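Local coordinates for protein 4-oxalocrotonate decarboxylase NahK (Pseudomonas putida, PDB 5D2I) that catalyses the metal-dependent decarboxylation of (3E)-2-oxohex-3-enedioate to 2-oxopent-4-enoate and carbon dioxide, a step in the catabolism of aromatic hydrocarbons, at residues 113-118 against 254-259. The protein carries 1 engineered substitution. Residues are numbered along the deposited sequence; the frame is centred on the assembly and turned at random.
Sequences IEAEIS and ITVRYQ. With CA (calcium ion), chain C.
With CG set anti to the carbonyl carbon (chi1 -71°), the side chain of Y258 reaches across to strand 113-118, while I113 and I254 each turn CG1 between backbone N and carbonyl carbon, so that their side chains meet tip to tip. The tyrosine hydroxyl donates a short hydrogen bond from OH to the backbone O of E116, 2.6 Å long. The hydroxyl comes in at a C=O...donor angle of 131°, tilted from the carbonyl plane; the carbonyl oxygen in turn lies at the edge of the phenol ring. Beside this polar link the interface is aliphatic: I113 CD1 sits 3.6 Å from I254 CG2, and A115 CB is equally close to V256 CG1. I117 CD1 approaches Y258 CD2 obliquely and more loosely, at 4.5 Å. This is sheet-on-sheet packing within the fumarylacetoacetate hydrolase fold: the strands belong to two different sheets, and the axes of the two segments come within 8.7 Å and cross at -31°, with V192 and M194 of strand 191-196 filling in around the same side chains. Alternation along strand 113-118 gives it two faces: A115 faces the second sheet, whereas the CB atoms of E114 and E116 point away from it, and their extended chains carry the carboxylates to the metal. There E114 OE1 binds calcium at 2.3 Å and E116 OE2 at 2.2 Å, E147 being a further ligand, and E116 OE1 accepts a hydrogen bond from a calcium-bound water. A phenylalanine in place of Y258 would probably keep much of the packing but leave the buried E116 carbonyl without its hydroxyl donor.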
loop_
_atom_site.group_PDB
_atom_site.type_symbol
_atom_site.label_atom_id
_atom_site.label_comp_id
_atom_site.label_asym_id
_atom_site.label_seq_id
_atom_site.Cartn_x
_atom_site.Cartn_y
_atom_site.Cartn_z
ATOM N N ILE A 113 3.347 -10.719 1.621
ATOM C CA ILE A 113 3.708 -9.967 0.433
ATOM C C ILE A 113 2.557 -9.970 -0.555
ATOM O O ILE A 113 1.727 -10.889 -0.577
ATOM C CB ILE A 113 4.987 -10.506 -0.232
ATOM C CG1 ILE A 113 4.815 -11.972 -0.631
ATOM C CG2 ILE A 113 6.167 -10.355 0.718
ATOM C CD1 ILE A 113 5.943 -12.492 -1.525
ATOM N N GLU A 114 2.512 -8.921 -1.362
ATOM C CA GLU A 114 1.514 -8.779 -2.401
ATOM C C GLU A 114 2.236 -8.306 -3.630
ATOM O O GLU A 114 3.053 -7.391 -3.549
ATOM C CB GLU A 114 0.509 -7.696 -2.010
ATOM C CG GLU A 114 -0.204 -7.945 -0.725
ATOM C CD GLU A 114 -1.256 -6.907 -0.467
ATOM O OE1 GLU A 114 -0.903 -5.714 -0.337
ATOM O OE2 GLU A 114 -2.434 -7.288 -0.418
ATOM N N ALA A 115 1.922 -8.912 -4.770
ATOM C CA ALA A 115 2.475 -8.469 -6.039
ATOM C C ALA A 115 1.641 -7.296 -6.499
ATOM O O ALA A 115 0.414 -7.374 -6.515
ATOM C CB ALA A 115 2.391 -9.579 -7.051
ATOM N N GLU A 116 2.301 -6.203 -6.855
ATOM C CA GLU A 116 1.597 -5.012 -7.302
ATOM C C GLU A 116 2.288 -4.423 -8.501
ATOM O O GLU A 116 3.436 -4.736 -8.802
ATOM C CB GLU A 116 1.556 -3.971 -6.177
ATOM C CG GLU A 116 1.114 -4.582 -4.872
ATOM C CD GLU A 116 0.477 -3.618 -3.914
ATOM O OE1 GLU A 116 0.234 -2.443 -4.276
ATOM O OE2 GLU A 116 0.206 -4.052 -2.782
ATOM N N ILE A 117 1.568 -3.555 -9.194
ATOM C CA ILE A 117 2.196 -2.721 -10.190
ATOM C C ILE A 117 2.131 -1.283 -9.709
ATOM O O ILE A 117 1.082 -0.803 -9.259
ATOM C CB ILE A 117 1.559 -2.905 -11.573
ATOM C CG1 ILE A 117 2.398 -2.180 -12.623
ATOM C CG2 ILE A 117 0.103 -2.417 -11.585
ATOM C CD1 ILE A 117 3.772 -2.811 -12.800
ATOM N N SER A 118 3.274 -0.607 -9.720
ATOM C CA SER A 118 3.290 0.765 -9.281
ATOM C C SER A 118 3.383 1.651 -10.502
ATOM O O SER A 118 3.746 1.195 -11.578
ATOM C CB SER A 118 4.484 1.022 -8.361
ATOM O OG SER A 118 4.382 0.221 -7.198
ATOM N N ILE A 254 11.327 -15.220 -2.280
ATOM C CA ILE A 254 10.203 -15.030 -3.162
ATOM C C ILE A 254 10.688 -14.405 -4.438
ATOM O O ILE A 254 11.676 -13.671 -4.445
ATOM C CB ILE A 254 9.085 -14.185 -2.495
ATOM C CG1 ILE A 254 9.540 -12.747 -2.260
ATOM C CG2 ILE A 254 8.651 -14.848 -1.182
ATOM C CD1 ILE A 254 9.158 -11.790 -3.385
ATOM N N THR A 255 9.996 -14.716 -5.523
ATOM C CA THR A 255 10.210 -14.024 -6.774
ATOM C C THR A 255 8.856 -13.844 -7.404
ATOM O O THR A 255 8.071 -14.785 -7.483
ATOM C CB THR A 255 11.073 -14.836 -7.746
ATOM O OG1 THR A 255 12.363 -15.037 -7.170
ATOM C CG2 THR A 255 11.245 -14.072 -9.045
ATOM N N VAL A 256 8.574 -12.631 -7.851
ATOM C CA VAL A 256 7.330 -12.400 -8.545
ATOM C C VAL A 256 7.662 -11.991 -9.952
ATOM O O VAL A 256 8.373 -11.018 -10.164
ATOM C CB VAL A 256 6.491 -11.309 -7.878
ATOM C CG1 VAL A 256 5.208 -11.120 -8.664
ATOM C CG2 VAL A 256 6.178 -11.701 -6.448
ATOM N N ARG A 257 7.178 -12.763 -10.911
ATOM C CA ARG A 257 7.478 -12.486 -12.304
ATOM C C ARG A 257 6.332 -11.686 -12.864
ATOM O O ARG A 257 5.166 -11.977 -12.586
ATOM C CB ARG A 257 7.696 -13.789 -13.066
ATOM C CG ARG A 257 8.692 -14.670 -12.323
ATOM C CD ARG A 257 8.763 -16.096 -12.852
ATOM N NE ARG A 257 9.538 -16.940 -11.945
ATOM C CZ ARG A 257 10.863 -16.892 -11.832
ATOM N NH1 ARG A 257 11.563 -16.042 -12.572
ATOM N NH2 ARG A 257 11.490 -17.692 -10.982
ATOM N N TYR A 258 6.679 -10.642 -13.604
ATOM C CA TYR A 258 5.698 -9.781 -14.241
ATOM C C TYR A 258 5.860 -9.958 -15.721
ATOM O O TYR A 258 6.967 -9.809 -16.237
ATOM C CB TYR A 258 5.973 -8.327 -13.888
ATOM C CG TYR A 258 5.658 -7.993 -12.460
ATOM C CD1 TYR A 258 6.444 -8.469 -11.419
ATOM C CD2 TYR A 258 4.572 -7.191 -12.154
ATOM C CE1 TYR A 258 6.151 -8.153 -10.105
ATOM C CE2 TYR A 258 4.276 -6.869 -10.857
ATOM C CZ TYR A 258 5.059 -7.353 -9.837
ATOM O OH TYR A 258 4.753 -7.020 -8.543
ATOM N N GLN A 259 4.802 -10.290 -16.404
ATOM C CA GLN A 259 4.961 -10.592 -17.800
ATOM C C GLN A 259 5.483 -9.406 -18.565
ATOM O O GLN A 259 4.963 -8.382 -18.457
ATOM C CB GLN A 259 3.702 -11.147 -18.418
ATOM C CG GLN A 259 2.641 -10.139 -18.599
ATOM C CD GLN A 259 1.388 -10.718 -19.227
ATOM O OE1 GLN A 259 1.405 -11.776 -19.785
ATOM N NE2 GLN A 259 0.349 -10.052 -19.103
HETATM CA CA CA C . -0.781 -3.522 -0.914
HETATM O O HOH W 1 -0.885 -1.425 -2.000
HETATM O O HOH W 2 -3.025 -3.786 -1.628
#